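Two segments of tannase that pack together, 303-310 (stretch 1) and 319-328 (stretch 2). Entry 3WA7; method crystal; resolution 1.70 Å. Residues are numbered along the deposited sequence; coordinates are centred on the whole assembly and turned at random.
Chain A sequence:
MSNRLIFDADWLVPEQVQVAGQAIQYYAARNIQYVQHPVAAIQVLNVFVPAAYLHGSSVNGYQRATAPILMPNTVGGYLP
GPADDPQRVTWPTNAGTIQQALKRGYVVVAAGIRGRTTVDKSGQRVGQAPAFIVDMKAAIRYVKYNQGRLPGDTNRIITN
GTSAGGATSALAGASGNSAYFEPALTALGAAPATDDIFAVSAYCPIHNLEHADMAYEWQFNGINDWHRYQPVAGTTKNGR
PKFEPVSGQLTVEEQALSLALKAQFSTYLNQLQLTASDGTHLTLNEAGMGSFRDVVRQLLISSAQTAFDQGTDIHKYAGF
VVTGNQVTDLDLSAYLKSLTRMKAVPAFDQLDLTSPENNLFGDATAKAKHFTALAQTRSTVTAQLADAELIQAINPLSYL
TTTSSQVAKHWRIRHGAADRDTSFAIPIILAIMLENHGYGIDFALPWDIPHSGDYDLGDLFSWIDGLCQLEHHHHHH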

# COMPACT_ATOMS: atom_id res chain seq x y z
N SER A 303 -16.23 8.94 10.01
CA SER A 303 -15.73 9.57 8.79
C SER A 303 -16.66 10.69 8.36
O SER A 303 -16.22 11.79 8.03
CB SER A 303 -15.62 8.54 7.67
OG SER A 303 -15.24 9.16 6.45
N ALA A 304 -17.96 10.40 8.37
CA ALA A 304 -18.97 11.38 7.99
C ALA A 304 -18.99 12.54 8.98
O ALA A 304 -19.11 13.70 8.59
CB ALA A 304 -20.35 10.72 7.96
N GLN A 305 -18.87 12.22 10.27
CA GLN A 305 -18.87 13.25 11.31
C GLN A 305 -17.73 14.23 11.10
O GLN A 305 -17.92 15.44 11.14
CB GLN A 305 -18.74 12.62 12.69
CG GLN A 305 -18.86 13.62 13.84
CD GLN A 305 -20.26 14.18 13.96
OE1 GLN A 305 -21.21 13.45 14.25
NE2 GLN A 305 -20.40 15.49 13.74
N THR A 306 -16.53 13.69 10.88
CA THR A 306 -15.34 14.51 10.67
C THR A 306 -15.50 15.47 9.50
O THR A 306 -15.12 16.64 9.59
CB THR A 306 -14.11 13.62 10.45
OG1 THR A 306 -13.85 12.87 11.64
CG2 THR A 306 -12.89 14.46 10.10
N ALA A 307 -16.07 14.98 8.40
CA ALA A 307 -16.27 15.80 7.22
C ALA A 307 -17.34 16.85 7.47
O ALA A 307 -17.17 18.02 7.13
CB ALA A 307 -16.67 14.92 6.04
N PHE A 308 -18.44 16.43 8.09
CA PHE A 308 -19.54 17.34 8.40
C PHE A 308 -19.04 18.46 9.31
O PHE A 308 -19.40 19.63 9.12
CB PHE A 308 -20.66 16.54 9.08
CG PHE A 308 -21.93 17.32 9.30
CD1 PHE A 308 -22.51 18.05 8.27
CD2 PHE A 308 -22.57 17.29 10.54
CE1 PHE A 308 -23.70 18.74 8.46
CE2 PHE A 308 -23.76 17.98 10.74
CZ PHE A 308 -24.33 18.70 9.70
N ASP A 309 -18.21 18.10 10.28
CA ASP A 309 -17.65 19.07 11.22
C ASP A 309 -16.78 20.11 10.53
O ASP A 309 -16.56 21.20 11.07
CB ASP A 309 -16.82 18.37 12.30
CG ASP A 309 -17.66 17.64 13.32
OD1 ASP A 309 -18.89 17.85 13.36
OD2 ASP A 309 -17.07 16.86 14.11
N GLN A 310 -16.27 19.77 9.35
CA GLN A 310 -15.41 20.68 8.60
C GLN A 310 -16.12 21.42 7.48
O GLN A 310 -15.47 21.99 6.60
CB GLN A 310 -14.20 19.92 8.04
CG GLN A 310 -13.25 19.37 9.11
CD GLN A 310 -12.66 20.45 10.00
OE1 GLN A 310 -12.13 21.45 9.52
NE2 GLN A 310 -12.74 20.25 11.31
N GLY A 319 -28.09 6.40 3.62
CA GLY A 319 -27.81 5.63 4.82
C GLY A 319 -27.63 6.33 6.16
O GLY A 319 -27.96 5.75 7.20
N PHE A 320 -27.11 7.55 6.16
CA PHE A 320 -26.86 8.24 7.42
C PHE A 320 -28.05 8.93 8.07
O PHE A 320 -29.00 9.35 7.41
CB PHE A 320 -25.73 9.26 7.26
CG PHE A 320 -24.40 8.64 6.90
CD1 PHE A 320 -24.06 8.42 5.57
CD2 PHE A 320 -23.51 8.26 7.89
CE1 PHE A 320 -22.84 7.83 5.23
CE2 PHE A 320 -22.28 7.67 7.56
CZ PHE A 320 -21.95 7.46 6.23
N VAL A 321 -27.99 9.02 9.40
CA VAL A 321 -29.03 9.68 10.17
C VAL A 321 -28.34 10.83 10.89
O VAL A 321 -27.34 10.62 11.58
CB VAL A 321 -29.67 8.75 11.21
CG1 VAL A 321 -30.71 9.52 12.02
CG2 VAL A 321 -30.30 7.55 10.53
N VAL A 322 -28.86 12.03 10.72
CA VAL A 322 -28.27 13.21 11.35
C VAL A 322 -29.21 13.84 12.36
O VAL A 322 -30.39 14.07 12.08
CB VAL A 322 -27.90 14.28 10.30
CG1 VAL A 322 -27.40 15.54 11.00
CG2 VAL A 322 -26.84 13.73 9.35
N THR A 323 -28.68 14.11 13.55
CA THR A 323 -29.44 14.74 14.63
C THR A 323 -28.61 15.96 15.02
O THR A 323 -27.48 15.83 15.48
CB THR A 323 -29.57 13.80 15.84
OG1 THR A 323 -30.04 12.52 15.41
CG2 THR A 323 -30.56 14.38 16.85
N GLY A 324 -29.18 17.15 14.85
CA GLY A 324 -28.43 18.36 15.17
C GLY A 324 -27.20 18.39 14.29
O GLY A 324 -27.32 18.29 13.07
N ASN A 325 -26.02 18.53 14.88
CA ASN A 325 -24.78 18.55 14.12
C ASN A 325 -24.06 17.21 14.26
O ASN A 325 -22.88 17.11 13.95
CB ASN A 325 -23.84 19.66 14.60
CG ASN A 325 -24.17 21.02 13.99
OD1 ASN A 325 -24.44 21.13 12.80
ND2 ASN A 325 -24.13 22.06 14.82
N GLN A 326 -24.78 16.20 14.72
CA GLN A 326 -24.18 14.89 14.92
C GLN A 326 -24.73 13.78 14.03
O GLN A 326 -25.94 13.70 13.79
CB GLN A 326 -24.34 14.47 16.39
CG GLN A 326 -23.68 15.42 17.38
CD GLN A 326 -22.18 15.50 17.21
OE1 GLN A 326 -21.48 14.48 17.29
NE2 GLN A 326 -21.66 16.70 16.97
N VAL A 327 -23.83 12.93 13.53
CA VAL A 327 -24.23 11.79 12.71
C VAL A 327 -24.49 10.71 13.76
O VAL A 327 -23.55 10.20 14.38
CB VAL A 327 -23.08 11.35 11.78
CG1 VAL A 327 -23.57 10.23 10.87
CG2 VAL A 327 -22.59 12.53 10.95
N THR A 328 -25.76 10.38 13.96
CA THR A 328 -26.14 9.42 14.99
C THR A 328 -26.32 7.96 14.61
O THR A 328 -26.39 7.10 15.48
CB THR A 328 -27.41 9.89 15.71
OG1 THR A 328 -28.47 10.02 14.75
CG2 THR A 328 -27.17 11.23 16.38
O HOH W 1 -20.93 10.93 15.22
O HOH W 2 -21.12 18.92 12.76

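A side-chain amide can pair with backbone NH and C=O groups much as a neighbouring strand would, and this corner of tannase illustrates the principle. Stretch 2 forms a hairpin, its strands 320-323 and 326-328 joined by a type II' turn from Thr323 to Gln326; the helix of stretch 1 runs nearly antiparallel to the second strand, with axes 8.0 Å apart at closest approach.

Along the helix, Ala304 comes first. Its methyl packs against the hairpin: Ala304 CB lies 3.6 Å from Phe320 CE2 and 4.2 Å from Val327 CG2, an apolar contact with both strands.

Gln305 follows with the two direct hydrogen bonds between the stretches. Its carbonyl accepts a nearly linear hydrogen bond from the backbone, Val327 N to Gln305 OE1 at 2.8 Å, while its amide donates from Gln305 NE2 to Asn325 O at 3.0 Å. One planar group thus satisfies both a donor and an acceptor of the backbone. Gln305 NE2 also donates to Asp309 OD1 (2.8 Å), within the same stretch, and a water bridges Gln305 OE1 and Val327 O.

One turn on, Phe308 meets the hairpin's end, its ring edge facing Asn325 O, 3.4 Å from Phe308 CD2. Finally, Asp309 reaches the turn through water, which donates to both Asp309 OD1 and Asn325 O.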